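Local structure of putative oxygenase (Streptomyces viridochromogenes Tue57, 4XAA) at residues I141-A146 with R208-E213; A21-V26 with V187-V192; Y70-L75 with L111-P116; P25-D30 with R89-Q94. The protein probably acts as an iron- and 2-oxoglutarate-dependent oxygenase in orthosomycin biosynthesis and holds a nickel ion in this crystal structure. All coordinates share one frame; numbering follows the deposited sequence.

Interaction 1 (I141-A146 with R208-E213)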
loop_
_atom_site.group_PDB
_atom_site.type_symbol
_atom_site.label_atom_id
_atom_site.label_comp_id
_atom_site.label_asym_id
_atom_site.label_seq_id
_atom_site.Cartn_x
_atom_site.Cartn_y
_atom_site.Cartn_z
ATOM N N ILE A 141 0.019 -4.327 -3.290
ATOM C CA ILE A 141 -0.515 -5.612 -3.700
ATOM C C ILE A 141 -1.583 -6.039 -2.709
ATOM O O ILE A 141 -1.286 -6.409 -1.578
ATOM C CB ILE A 141 0.573 -6.704 -3.787
ATOM C CG1 ILE A 141 1.763 -6.219 -4.617
ATOM C CG2 ILE A 141 -0.013 -7.963 -4.385
ATOM C CD1 ILE A 141 2.997 -7.095 -4.460
ATOM N N CYS A 142 -2.828 -5.982 -3.156
ATOM C CA CYS A 142 -3.982 -6.281 -2.321
ATOM C C CYS A 142 -4.222 -7.776 -2.183
ATOM O O CYS A 142 -4.408 -8.485 -3.174
ATOM C CB CYS A 142 -5.199 -5.579 -2.909
ATOM S SG CYS A 142 -4.760 -3.857 -3.252
ATOM N N LEU A 143 -4.194 -8.265 -0.954
ATOM C CA LEU A 143 -4.356 -9.690 -0.722
ATOM C C LEU A 143 -5.789 -9.911 -0.268
ATOM O O LEU A 143 -6.210 -11.029 -0.010
ATOM C CB LEU A 143 -3.345 -10.207 0.313
ATOM C CG LEU A 143 -1.884 -9.748 0.175
ATOM C CD1 LEU A 143 -1.060 -10.216 1.369
ATOM C CD2 LEU A 143 -1.261 -10.244 -1.122
ATOM N N ASP A 144 -6.540 -8.820 -0.191
ATOM C CA ASP A 144 -7.961 -8.884 0.109
ATOM C C ASP A 144 -8.805 -7.946 -0.772
ATOM O O ASP A 144 -8.291 -6.980 -1.356
ATOM C CB ASP A 144 -8.194 -8.559 1.580
ATOM C CG ASP A 144 -7.626 -9.614 2.497
ATOM O OD1 ASP A 144 -8.181 -10.727 2.516
ATOM O OD2 ASP A 144 -6.628 -9.342 3.198
ATOM N N ASP A 145 -10.088 -8.282 -0.892
ATOM C CA ASP A 145 -11.120 -7.342 -1.323
ATOM C C ASP A 145 -11.176 -6.185 -0.332
ATOM O O ASP A 145 -11.273 -6.407 0.866
ATOM C CB ASP A 145 -12.489 -8.019 -1.383
ATOM C CG ASP A 145 -12.640 -8.952 -2.571
ATOM O OD1 ASP A 145 -11.620 -9.454 -3.071
ATOM O OD2 ASP A 145 -13.789 -9.184 -3.009
ATOM N N ALA A 146 -11.117 -4.955 -0.819
ATOM C CA ALA A 146 -11.214 -3.809 0.063
ATOM C C ALA A 146 -12.048 -2.693 -0.555
ATOM O O ALA A 146 -11.945 -2.412 -1.745
ATOM C CB ALA A 146 -9.824 -3.304 0.414
ATOM N N ARG A 208 -5.425 -6.905 4.065
ATOM C CA ARG A 208 -3.998 -7.134 4.068
ATOM C C ARG A 208 -3.407 -6.677 2.750
ATOM O O ARG A 208 -3.907 -7.019 1.686
ATOM C CB ARG A 208 -3.680 -8.608 4.295
ATOM C CG ARG A 208 -4.431 -9.265 5.443
ATOM C CD ARG A 208 -4.009 -10.711 5.537
ATOM N NE ARG A 208 -4.968 -11.592 6.195
ATOM C CZ ARG A 208 -6.064 -12.068 5.619
ATOM N NH1 ARG A 208 -6.372 -11.712 4.385
ATOM N NH2 ARG A 208 -6.863 -12.888 6.289
ATOM N N THR A 209 -2.326 -5.914 2.832
ATOM C CA THR A 209 -1.708 -5.316 1.665
ATOM C C THR A 209 -0.195 -5.416 1.792
ATOM O O THR A 209 0.352 -5.211 2.870
ATOM C CB THR A 209 -2.143 -3.834 1.517
ATOM O OG1 THR A 209 -3.558 -3.778 1.327
ATOM C CG2 THR A 209 -1.472 -3.166 0.342
ATOM N N ILE A 210 0.477 -5.759 0.702
ATOM C CA ILE A 210 1.930 -5.650 0.636
ATOM C C ILE A 210 2.291 -4.380 -0.124
ATOM O O ILE A 210 2.011 -4.270 -1.310
ATOM C CB ILE A 210 2.579 -6.890 -0.049
ATOM C CG1 ILE A 210 2.406 -8.129 0.825
ATOM C CG2 ILE A 210 4.052 -6.666 -0.323
ATOM C CD1 ILE A 210 2.820 -9.399 0.146
ATOM N N VAL A 211 2.887 -3.417 0.570
ATOM C CA VAL A 211 3.344 -2.170 -0.048
ATOM C C VAL A 211 4.861 -2.197 -0.288
ATOM O O VAL A 211 5.664 -2.381 0.649
ATOM C CB VAL A 211 3.005 -0.930 0.822
ATOM C CG1 VAL A 211 3.308 0.363 0.074
ATOM C CG2 VAL A 211 1.564 -0.960 1.249
ATOM N N ILE A 212 5.241 -2.015 -1.546
ATOM C CA ILE A 212 6.638 -1.974 -1.933
ATOM C C ILE A 212 6.895 -0.622 -2.577
ATOM O O ILE A 212 6.137 -0.164 -3.424
ATOM C CB ILE A 212 7.006 -3.154 -2.902
ATOM C CG1 ILE A 212 6.688 -4.504 -2.258
ATOM C CG2 ILE A 212 8.471 -3.131 -3.298
ATOM C CD1 ILE A 212 7.188 -5.704 -3.067
ATOM N N GLU A 213 7.947 0.053 -2.153
ATOM C CA GLU A 213 8.248 1.335 -2.764
ATOM C C GLU A 213 9.319 1.183 -3.832
ATOM O O GLU A 213 10.351 0.575 -3.583
ATOM C CB GLU A 213 8.687 2.335 -1.709
ATOM C CG GLU A 213 9.046 3.688 -2.270
ATOM C CD GLU A 213 9.371 4.685 -1.177
ATOM O OE1 GLU A 213 8.465 4.997 -0.370
ATOM O OE2 GLU A 213 10.530 5.147 -1.118
#
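Ile-141 forms an antiparallel hydrogen-bonded pair with Ile-210. Ile-141 N gives to Ile-210 O at 2.8 Å, from somewhat above the carbonyl plane. The return bond, Ile-210 N to Ile-141 O, is 3.0 Å long and lies in the plane, on a lone pair. Both side chains go to the same face of the sheet, with Ile-141 CB 4.2 Å from Ile-210 CB. Cys-142 and Thr-209 make the next, non-hydrogen-bonded pair, and their side chains go to the other face. There the Thr-209 side chain is about 10 Å from the nickel ion. The strand ends at Cys-142. Leu-143 holds on through its N, which gives to Arg-208 O at 2.9 Å, nearly along the C=O axis. The Leu-143 side chain lies obliquely across Ile-210, with Leu-143 CD1 4.1 Å from Ile-210 CG1. Asp-144 then grips one arginine in two places. Its OD2 takes Arg-208 N on the anti lone pair at 2.9 Å, and makes a salt bridge with Arg-208 NH1 at 2.7 Å. NH1 also reaches OD1. Both NH1 bonds are weak and bent, and the carboxylate and guanidinium planes stand 36° apart. In the larger sheet of the double-stranded beta helix, strand 207-215 lies between strands 136-142 and 105-114. Helix 29-47 packs on the face of Ile-141 and Ile-210, where it also meets Leu-143 and Arg-208.

Interaction 2 (A21-V26 with V187-V192)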
loop_
_atom_site.group_PDB
_atom_site.type_symbol
_atom_site.label_atom_id
_atom_site.label_comp_id
_atom_site.label_asym_id
_atom_site.label_seq_id
_atom_site.Cartn_x
_atom_site.Cartn_y
_atom_site.Cartn_z
ATOM N N ALA A 21 -3.460 4.797 -9.210
ATOM C CA ALA A 21 -4.338 3.998 -10.074
ATOM C C ALA A 21 -4.378 2.520 -9.698
ATOM O O ALA A 21 -3.375 1.942 -9.299
ATOM C CB ALA A 21 -3.928 4.145 -11.520
ATOM N N ASN A 22 -5.552 1.909 -9.824
ATOM C CA ASN A 22 -5.648 0.457 -9.740
ATOM C C ASN A 22 -5.287 -0.142 -11.083
ATOM O O ASN A 22 -5.984 0.078 -12.063
ATOM C CB ASN A 22 -7.050 0.023 -9.322
ATOM C CG ASN A 22 -7.141 -1.461 -9.043
ATOM O OD1 ASN A 22 -6.240 -2.231 -9.385
ATOM N ND2 ASN A 22 -8.234 -1.874 -8.414
ATOM N N ALA A 23 -4.195 -0.894 -11.124
ATOM C CA ALA A 23 -3.700 -1.481 -12.373
ATOM C C ALA A 23 -4.241 -2.888 -12.614
ATOM O O ALA A 23 -3.932 -3.513 -13.621
ATOM C CB ALA A 23 -2.180 -1.524 -12.372
ATOM N N GLY A 24 -5.035 -3.391 -11.680
ATOM C CA GLY A 24 -5.537 -4.741 -11.792
ATOM C C GLY A 24 -4.456 -5.758 -11.502
ATOM O O GLY A 24 -3.398 -5.408 -11.001
ATOM N N PRO A 25 -4.736 -7.028 -11.802
ATOM C CA PRO A 25 -3.838 -8.154 -11.541
ATOM C C PRO A 25 -2.512 -8.039 -12.281
ATOM O O PRO A 25 -2.438 -7.512 -13.391
ATOM C CB PRO A 25 -4.633 -9.363 -12.032
ATOM C CG PRO A 25 -6.067 -8.920 -12.010
ATOM C CD PRO A 25 -6.022 -7.469 -12.375
ATOM N N VAL A 26 -1.466 -8.537 -11.635
ATOM C CA VAL A 26 -0.110 -8.443 -12.140
ATOM C C VAL A 26 0.539 -9.809 -12.011
ATOM O O VAL A 26 1.192 -10.291 -12.930
ATOM C CB VAL A 26 0.723 -7.410 -11.369
ATOM C CG1 VAL A 26 2.172 -7.480 -11.791
ATOM C CG2 VAL A 26 0.172 -6.019 -11.584
ATOM N N VAL A 187 -3.209 -4.535 -8.019
ATOM C CA VAL A 187 -2.050 -3.779 -7.609
ATOM C C VAL A 187 -2.349 -2.309 -7.828
ATOM O O VAL A 187 -2.585 -1.878 -8.956
ATOM C CB VAL A 187 -0.795 -4.185 -8.383
ATOM C CG1 VAL A 187 0.355 -3.275 -8.022
ATOM C CG2 VAL A 187 -0.450 -5.636 -8.081
ATOM N N VAL A 188 -2.385 -1.552 -6.738
ATOM C CA VAL A 188 -2.582 -0.118 -6.805
ATOM C C VAL A 188 -1.220 0.518 -6.833
ATOM O O VAL A 188 -0.332 0.104 -6.096
ATOM C CB VAL A 188 -3.373 0.395 -5.614
ATOM C CG1 VAL A 188 -3.579 1.909 -5.710
ATOM C CG2 VAL A 188 -4.690 -0.337 -5.539
ATOM N N VAL A 189 -1.036 1.506 -7.692
ATOM C CA VAL A 189 0.216 2.224 -7.693
ATOM C C VAL A 189 -0.066 3.700 -7.419
ATOM O O VAL A 189 -0.932 4.303 -8.039
ATOM C CB VAL A 189 0.968 1.992 -9.018
ATOM C CG1 VAL A 189 -0.003 1.638 -10.096
ATOM C CG2 VAL A 189 1.830 3.173 -9.403
ATOM N N HIS A 190 0.618 4.265 -6.433
ATOM C CA HIS A 190 0.389 5.664 -6.138
ATOM C C HIS A 190 1.688 6.396 -5.914
ATOM O O HIS A 190 2.685 5.840 -5.426
ATOM C CB HIS A 190 -0.563 5.836 -4.945
ATOM C CG HIS A 190 -0.003 5.405 -3.626
ATOM N ND1 HIS A 190 -0.120 4.117 -3.154
ATOM C CD2 HIS A 190 0.630 6.107 -2.652
ATOM C CE1 HIS A 190 0.441 4.033 -1.959
ATOM N NE2 HIS A 190 0.903 5.228 -1.632
ATOM N N ASP A 191 1.674 7.652 -6.330
ATOM C CA ASP A 191 2.841 8.508 -6.225
ATOM C C ASP A 191 3.120 8.776 -4.736
ATOM O O ASP A 191 2.189 8.917 -3.954
ATOM C CB ASP A 191 2.592 9.793 -7.016
ATOM C CG ASP A 191 3.846 10.593 -7.240
ATOM O OD1 ASP A 191 4.524 10.897 -6.232
ATOM O OD2 ASP A 191 4.152 10.915 -8.417
ATOM N N VAL A 192 4.382 8.816 -4.330
ATOM C CA VAL A 192 4.674 9.015 -2.911
ATOM C C VAL A 192 4.289 10.412 -2.447
ATOM O O VAL A 192 4.197 10.656 -1.253
ATOM C CB VAL A 192 6.161 8.791 -2.578
ATOM C CG1 VAL A 192 6.520 7.315 -2.650
ATOM C CG2 VAL A 192 7.029 9.617 -3.490
#
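The flat groups here are the Asn-22 carboxamide and the His-190 ring. Gly-24 N gives to Asn-22 OD1 at 2.8 Å, from 35° above the carboxamide plane, and this closes an Asx turn. At the other end of the group, ND2 bonds to Asp-186 OD2. The His-190 ring leads away from strand 20-25. Its NE2 bonds to the metal ligand Asp-127 and its ring meets that of His-196, another ligand, so His-190 is a second-shell residue. The fold is a double-stranded beta helix, and this contact joins an outermost strand of its larger sheet, 20-25, to strand 186-191. Ala-21 and Val-189 form an antiparallel hydrogen-bonded pair. Ala-21 N gives to Val-189 O at 2.8 Å, and Val-189 N gives to Ala-21 O at 2.9 Å, both in the carbonyl plane. Asn-22 and Val-188 are the tighter, non-hydrogen-bonded pair, with their CA atoms 4.3 Å apart. Ala-23 N still bonds in plane to Val-187 O. The ladder then distorts: Val-187 N meets Gly-24 O at 3.1 Å, 54° above the carbonyl plane. Val-189 is twisted off a staggered position, with its CG1 against Ala-21 O. Helix 90-100 packs over Ala-23, Val-26, Val-187 and Val-189. Beyond the strand pairing, Val-26 crosses Val-187 at about a right angle, with Val-26 CG2 3.6 Å from Val-187 CG2.

Interaction 3 (Y70-L75 with L111-P116)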
loop_
_atom_site.group_PDB
_atom_site.type_symbol
_atom_site.label_atom_id
_atom_site.label_comp_id
_atom_site.label_asym_id
_atom_site.label_seq_id
_atom_site.Cartn_x
_atom_site.Cartn_y
_atom_site.Cartn_z
ATOM N N TYR A 70 -0.812 -3.336 12.980
ATOM C CA TYR A 70 -1.191 -2.632 11.762
ATOM C C TYR A 70 -0.064 -2.578 10.731
ATOM O O TYR A 70 -0.286 -2.183 9.594
ATOM C CB TYR A 70 -1.692 -1.215 12.075
ATOM C CG TYR A 70 -0.692 -0.289 12.731
ATOM C CD1 TYR A 70 0.174 0.488 11.970
ATOM C CD2 TYR A 70 -0.633 -0.169 14.116
ATOM C CE1 TYR A 70 1.085 1.344 12.574
ATOM C CE2 TYR A 70 0.267 0.674 14.722
ATOM C CZ TYR A 70 1.130 1.431 13.950
ATOM O OH TYR A 70 2.026 2.287 14.564
ATOM N N ARG A 71 1.138 -2.997 11.108
ATOM C CA ARG A 71 2.216 -3.065 10.130
ATOM C C ARG A 71 3.305 -4.059 10.488
ATOM O O ARG A 71 3.646 -4.248 11.647
ATOM C CB ARG A 71 2.841 -1.686 9.924
ATOM C CG ARG A 71 3.810 -1.599 8.768
ATOM C CD ARG A 71 4.448 -0.261 8.778
ATOM N NE ARG A 71 5.252 0.067 7.605
ATOM C CZ ARG A 71 4.839 0.863 6.620
ATOM N NH1 ARG A 71 3.624 1.398 6.638
ATOM N NH2 ARG A 71 5.646 1.131 5.614
ATOM N N VAL A 72 3.812 -4.726 9.466
ATOM C CA VAL A 72 5.062 -5.433 9.565
ATOM C C VAL A 72 6.068 -4.700 8.684
ATOM O O VAL A 72 5.932 -4.656 7.472
ATOM C CB VAL A 72 4.941 -6.883 9.153
ATOM C CG1 VAL A 72 6.255 -7.594 9.418
ATOM C CG2 VAL A 72 3.825 -7.550 9.928
ATOM N N HIS A 73 7.057 -4.091 9.328
ATOM C CA HIS A 73 8.028 -3.235 8.664
ATOM C C HIS A 73 9.163 -4.101 8.194
ATOM O O HIS A 73 9.295 -5.235 8.648
ATOM C CB HIS A 73 8.523 -2.161 9.625
ATOM C CG HIS A 73 9.059 -0.937 8.957
ATOM N ND1 HIS A 73 8.292 -0.139 8.133
ATOM C CD2 HIS A 73 10.280 -0.353 9.017
ATOM C CE1 HIS A 73 9.018 0.880 7.708
ATOM N NE2 HIS A 73 10.229 0.774 8.234
ATOM N N ASN A 74 9.975 -3.580 7.283
ATOM C CA ASN A 74 11.075 -4.352 6.743
ATOM C C ASN A 74 10.624 -5.742 6.308
ATOM O O ASN A 74 11.204 -6.748 6.709
ATOM C CB ASN A 74 12.187 -4.449 7.778
ATOM C CG ASN A 74 12.779 -3.099 8.109
ATOM O OD1 ASN A 74 13.168 -2.348 7.214
ATOM N ND2 ASN A 74 12.844 -2.776 9.398
ATOM N N LEU A 75 9.566 -5.797 5.509
ATOM C CA LEU A 75 8.942 -7.073 5.186
ATOM C C LEU A 75 9.910 -8.048 4.507
ATOM O O LEU A 75 9.839 -9.252 4.738
ATOM C CB LEU A 75 7.710 -6.845 4.307
ATOM C CG LEU A 75 6.822 -8.042 3.958
ATOM C CD1 LEU A 75 6.251 -8.678 5.217
ATOM C CD2 LEU A 75 5.710 -7.619 3.021
ATOM N N LEU A 111 4.218 -4.898 5.082
ATOM C CA LEU A 111 2.871 -5.422 5.160
ATOM C C LEU A 111 2.041 -4.485 6.036
ATOM O O LEU A 111 2.324 -4.314 7.225
ATOM C CB LEU A 111 2.876 -6.840 5.722
ATOM C CG LEU A 111 1.563 -7.598 5.904
ATOM C CD1 LEU A 111 0.910 -7.963 4.577
ATOM C CD2 LEU A 111 1.792 -8.841 6.744
ATOM N N VAL A 112 1.039 -3.848 5.436
ATOM C CA VAL A 112 0.091 -3.067 6.206
ATOM C C VAL A 112 -1.228 -3.839 6.306
ATOM O O VAL A 112 -1.573 -4.659 5.432
ATOM C CB VAL A 112 -0.117 -1.677 5.602
ATOM C CG1 VAL A 112 1.217 -1.142 5.101
ATOM C CG2 VAL A 112 -1.115 -1.729 4.478
ATOM N N LEU A 113 -1.932 -3.587 7.409
ATOM C CA LEU A 113 -2.972 -4.482 7.899
ATOM C C LEU A 113 -4.106 -3.751 8.543
ATOM O O LEU A 113 -3.877 -2.841 9.349
ATOM C CB LEU A 113 -2.423 -5.438 8.959
ATOM C CG LEU A 113 -1.087 -6.086 8.692
ATOM C CD1 LEU A 113 -0.568 -6.639 9.961
ATOM C CD2 LEU A 113 -1.347 -7.176 7.689
ATOM N N LYS A 114 -5.318 -4.194 8.224
ATOM C CA LYS A 114 -6.502 -3.842 8.986
ATOM C C LYS A 114 -7.039 -5.094 9.661
ATOM O O LYS A 114 -7.617 -5.939 8.988
ATOM C CB LYS A 114 -7.575 -3.237 8.085
ATOM C CG LYS A 114 -7.124 -2.052 7.249
ATOM C CD LYS A 114 -6.836 -0.814 8.101
ATOM C CE LYS A 114 -6.392 0.347 7.208
ATOM N NZ LYS A 114 -6.619 1.664 7.849
ATOM N N GLU A 115 -6.823 -5.224 10.974
ATOM C CA GLU A 115 -7.457 -6.283 11.772
ATOM C C GLU A 115 -8.971 -6.131 11.655
ATOM O O GLU A 115 -9.466 -5.029 11.435
ATOM C CB GLU A 115 -7.061 -6.212 13.262
ATOM C CG GLU A 115 -5.586 -6.408 13.611
ATOM C CD GLU A 115 -5.386 -6.909 15.044
ATOM O OE1 GLU A 115 -4.232 -7.149 15.449
ATOM O OE2 GLU A 115 -6.385 -7.076 15.773
ATOM N N PRO A 116 -9.713 -7.231 11.814
ATOM C CA PRO A 116 -11.170 -7.107 11.834
ATOM C C PRO A 116 -11.610 -6.271 13.017
ATOM O O PRO A 116 -10.952 -6.348 14.047
ATOM C CB PRO A 116 -11.645 -8.554 11.970
ATOM C CG PRO A 116 -10.546 -9.360 11.404
ATOM C CD PRO A 116 -9.288 -8.636 11.830
#
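Val-72 and Leu-111 carry the backbone core of this contact as an antiparallel hydrogen-bonded pair. Val-72 N gives to Leu-111 O at 2.7 Å, and Leu-111 N gives to Val-72 O at 3.0 Å. Both bonds lie in the carbonyl plane. Next along the strands, Leu-113 N to Tyr-70 O is weak, at 3.1 Å and bent to 135°. The Val-72 and Leu-111 side chains run alongside each other, with Val-72 CG2 4.0 Å from Leu-111 CD2. Past the end of strand 68-72 the chain turns back, and the Leu-75 side chain lies obliquely across Leu-111, with Leu-75 CD1 3.9 Å from Leu-111 CB. Helix 29-47 closes over Leu-75, Leu-111 and Leu-113. The other face carries Arg-71 and Val-112. Arg-71 is extended, with CG anti to the backbone N (chi1 -170°), and follows the line of Val-112. Its NH1 comes within 3.8 Å of Val-112 CG1. The NE of Arg-71 gives to His-73 ND1 at 3.1 Å, in the plane of the imidazole and at its edge. ND1 is therefore the acceptor, which would fit a neutral ring. One shell further out, the His-73 ring stacks on Trp-57, so Trp-57 backs the residue that holds the arginine. Tyr-70 and Arg-71 together sit opposite the single residue Trp-57 of strand 56-59, which makes a classic beta bulge. The Arg-71 side chain lies about 6 Å from the nickel ion and would place a positive charge near it. The strand ladder is part of the double-stranded beta helix, the fold of the cupin clan.

Interaction 4 (P25-D30 with R89-Q94)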
loop_
_atom_site.group_PDB
_atom_site.type_symbol
_atom_site.label_atom_id
_atom_site.label_comp_id
_atom_site.label_asym_id
_atom_site.label_seq_id
_atom_site.Cartn_x
_atom_site.Cartn_y
_atom_site.Cartn_z
ATOM N N PRO A 25 -4.736 -7.028 -11.802
ATOM C CA PRO A 25 -3.838 -8.154 -11.541
ATOM C C PRO A 25 -2.512 -8.039 -12.281
ATOM O O PRO A 25 -2.438 -7.512 -13.391
ATOM C CB PRO A 25 -4.633 -9.363 -12.032
ATOM C CG PRO A 25 -6.067 -8.920 -12.010
ATOM C CD PRO A 25 -6.022 -7.469 -12.375
ATOM N N VAL A 26 -1.466 -8.537 -11.635
ATOM C CA VAL A 26 -0.110 -8.443 -12.140
ATOM C C VAL A 26 0.539 -9.809 -12.011
ATOM O O VAL A 26 1.192 -10.291 -12.930
ATOM C CB VAL A 26 0.723 -7.410 -11.369
ATOM C CG1 VAL A 26 2.172 -7.480 -11.791
ATOM C CG2 VAL A 26 0.172 -6.019 -11.584
ATOM N N LEU A 27 0.350 -10.422 -10.850
ATOM C CA LEU A 27 0.826 -11.771 -10.620
ATOM C C LEU A 27 -0.295 -12.775 -10.802
ATOM O O LEU A 27 -1.462 -12.461 -10.583
ATOM C CB LEU A 27 1.411 -11.906 -9.222
ATOM C CG LEU A 27 2.557 -10.950 -8.905
ATOM C CD1 LEU A 27 2.895 -10.988 -7.411
ATOM C CD2 LEU A 27 3.764 -11.279 -9.772
ATOM N N ALA A 28 0.072 -13.978 -11.223
ATOM C CA ALA A 28 -0.857 -15.083 -11.287
ATOM C C ALA A 28 -1.498 -15.296 -9.928
ATOM O O ALA A 28 -0.813 -15.246 -8.909
ATOM C CB ALA A 28 -0.143 -16.349 -11.749
ATOM N N PRO A 29 -2.818 -15.531 -9.916
ATOM C CA PRO A 29 -3.661 -15.741 -8.734
ATOM C C PRO A 29 -3.051 -16.679 -7.705
ATOM O O PRO A 29 -3.222 -16.460 -6.500
ATOM C CB PRO A 29 -4.928 -16.356 -9.326
ATOM C CG PRO A 29 -5.028 -15.719 -10.651
ATOM C CD PRO A 29 -3.609 -15.589 -11.159
ATOM N N ASP A 30 -2.366 -17.712 -8.181
ATOM C CA ASP A 30 -1.700 -18.676 -7.310
ATOM C C ASP A 30 -0.567 -18.024 -6.532
ATOM O O ASP A 30 -0.311 -18.383 -5.392
ATOM C CB ASP A 30 -1.165 -19.855 -8.136
ATOM C CG ASP A 30 -0.408 -20.866 -7.297
ATOM O OD1 ASP A 30 0.817 -21.013 -7.506
ATOM O OD2 ASP A 30 -1.031 -21.513 -6.432
ATOM N N ARG A 89 9.350 -10.959 -7.629
ATOM C CA ARG A 89 8.911 -11.261 -8.985
ATOM C C ARG A 89 9.211 -10.041 -9.834
ATOM O O ARG A 89 9.051 -8.905 -9.392
ATOM C CB ARG A 89 7.414 -11.608 -9.052
ATOM C CG ARG A 89 7.011 -12.892 -8.346
ATOM C CD ARG A 89 7.594 -14.126 -9.026
ATOM N NE ARG A 89 7.121 -14.263 -10.399
ATOM C CZ ARG A 89 7.847 -14.780 -11.384
ATOM N NH1 ARG A 89 9.077 -15.213 -11.136
ATOM N NH2 ARG A 89 7.351 -14.866 -12.615
ATOM N N GLU A 90 9.660 -10.287 -11.049
ATOM C CA GLU A 90 10.095 -9.228 -11.937
ATOM C C GLU A 90 8.941 -8.372 -12.460
ATOM O O GLU A 90 9.146 -7.219 -12.842
ATOM C CB GLU A 90 10.857 -9.836 -13.111
ATOM C CG GLU A 90 10.097 -10.975 -13.797
ATOM C CD GLU A 90 10.386 -12.363 -13.193
ATOM O OE1 GLU A 90 10.725 -12.465 -11.981
ATOM O OE2 GLU A 90 10.274 -13.355 -13.948
ATOM N N GLU A 91 7.735 -8.931 -12.494
ATOM C CA GLU A 91 6.591 -8.192 -13.001
ATOM C C GLU A 91 6.313 -6.939 -12.166
ATOM O O GLU A 91 5.797 -5.935 -12.677
ATOM C CB GLU A 91 5.349 -9.082 -13.033
ATOM C CG GLU A 91 5.452 -10.284 -13.963
ATOM C CD GLU A 91 6.060 -11.495 -13.277
ATOM O OE1 GLU A 91 6.771 -11.302 -12.259
ATOM O OE2 GLU A 91 5.822 -12.632 -13.753
ATOM N N LEU A 92 6.664 -6.991 -10.888
ATOM C CA LEU A 92 6.342 -5.901 -9.977
ATOM C C LEU A 92 7.142 -4.661 -10.310
ATOM O O LEU A 92 6.575 -3.589 -10.498
ATOM C CB LEU A 92 6.586 -6.322 -8.537
ATOM C CG LEU A 92 5.648 -7.457 -8.127
ATOM C CD1 LEU A 92 5.956 -7.939 -6.716
ATOM C CD2 LEU A 92 4.208 -7.022 -8.247
ATOM N N ALA A 93 8.456 -4.811 -10.425
ATOM C CA ALA A 93 9.303 -3.661 -10.714
ATOM C C ALA A 93 9.070 -3.185 -12.138
ATOM O O ALA A 93 9.159 -1.997 -12.422
ATOM C CB ALA A 93 10.753 -3.999 -10.491
ATOM N N GLN A 94 8.751 -4.115 -13.030
ATOM C CA GLN A 94 8.402 -3.755 -14.404
ATOM C C GLN A 94 7.088 -2.962 -14.470
ATOM O O GLN A 94 6.976 -1.999 -15.222
ATOM C CB GLN A 94 8.333 -5.015 -15.280
ATOM C CG GLN A 94 9.722 -5.608 -15.597
ATOM C CD GLN A 94 9.675 -7.034 -16.125
ATOM O OE1 GLN A 94 8.604 -7.640 -16.254
ATOM N NE2 GLN A 94 10.848 -7.584 -16.422
#
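Val-26 and Leu-27 press their methyl groups against the start of helix 90-100, and the two segments meet by van der Waals contact. The close part lies around two branches. The Val-26 and Glu-91 side chains pass each other in opposite senses, and Val-26 CG1, anti to its backbone N, meets Glu-91 CB at 3.8 Å. The same methyl reaches Leu-92 CD2 at 4.1 Å. The Leu-27 side chain lies obliquely across the aliphatic root of Arg-89, with Leu-27 CD2 3.7 Å from Arg-89 CB. Leu-27 CD1 is a little looser, 4.3 Å from Leu-92 CD2. Leu-27 and Leu-92 are buried. Leu-27 also packs on Ile-32 and Leu-35 of helix 29-47, and Leu-92 on Tyr-214 of strand 207-215. The contact thus joins the link between strand 20-25 and helix 29-47 to a second helix, beside the larger sheet of the double-stranded beta helix. The polar side is more open to solvent, with Arg-89 and Glu-91 only partly buried. Arg-89 bends at chi2 and chi3, and its NH2 makes a salt bridge with Glu-91 OE2 at 2.9 Å, though the hydrogen bond within it is weak. The bent Glu-91 brings its OE1 to 3.9 Å from Leu-27 CD2. Arg-89 NH1 lies 3.3 Å from Glu-90 OE1, which sits well out of the guanidinium plane, so this pair is charge attraction alone. Glu-90 itself is exposed to solvent.

Overall arrangement
Interactions 1, 2 and 3 lie along one antiparallel sheet. Interaction 1 is in the middle, with its centre about 10 Å from those of interactions 2 and 3. The centres of those two are about 18 Å apart, on opposite sides of the chain's centre, and they do not touch. Strand 136-142 neighbours 186-191, and 207-215 neighbours 105-114, so the three ladders belong to one continuous sheet. Interaction 4 starts from the same chain segment as interaction 2, sharing Pro-25 and Val-26. It touches interaction 1 where Ile-141 meets Leu-92. Along the chain, interaction 3 is nested inside the loop closed by interaction 2, and interactions 1 and 2 cross. Residues far apart in sequence thereby build the large sheet beside the metal site.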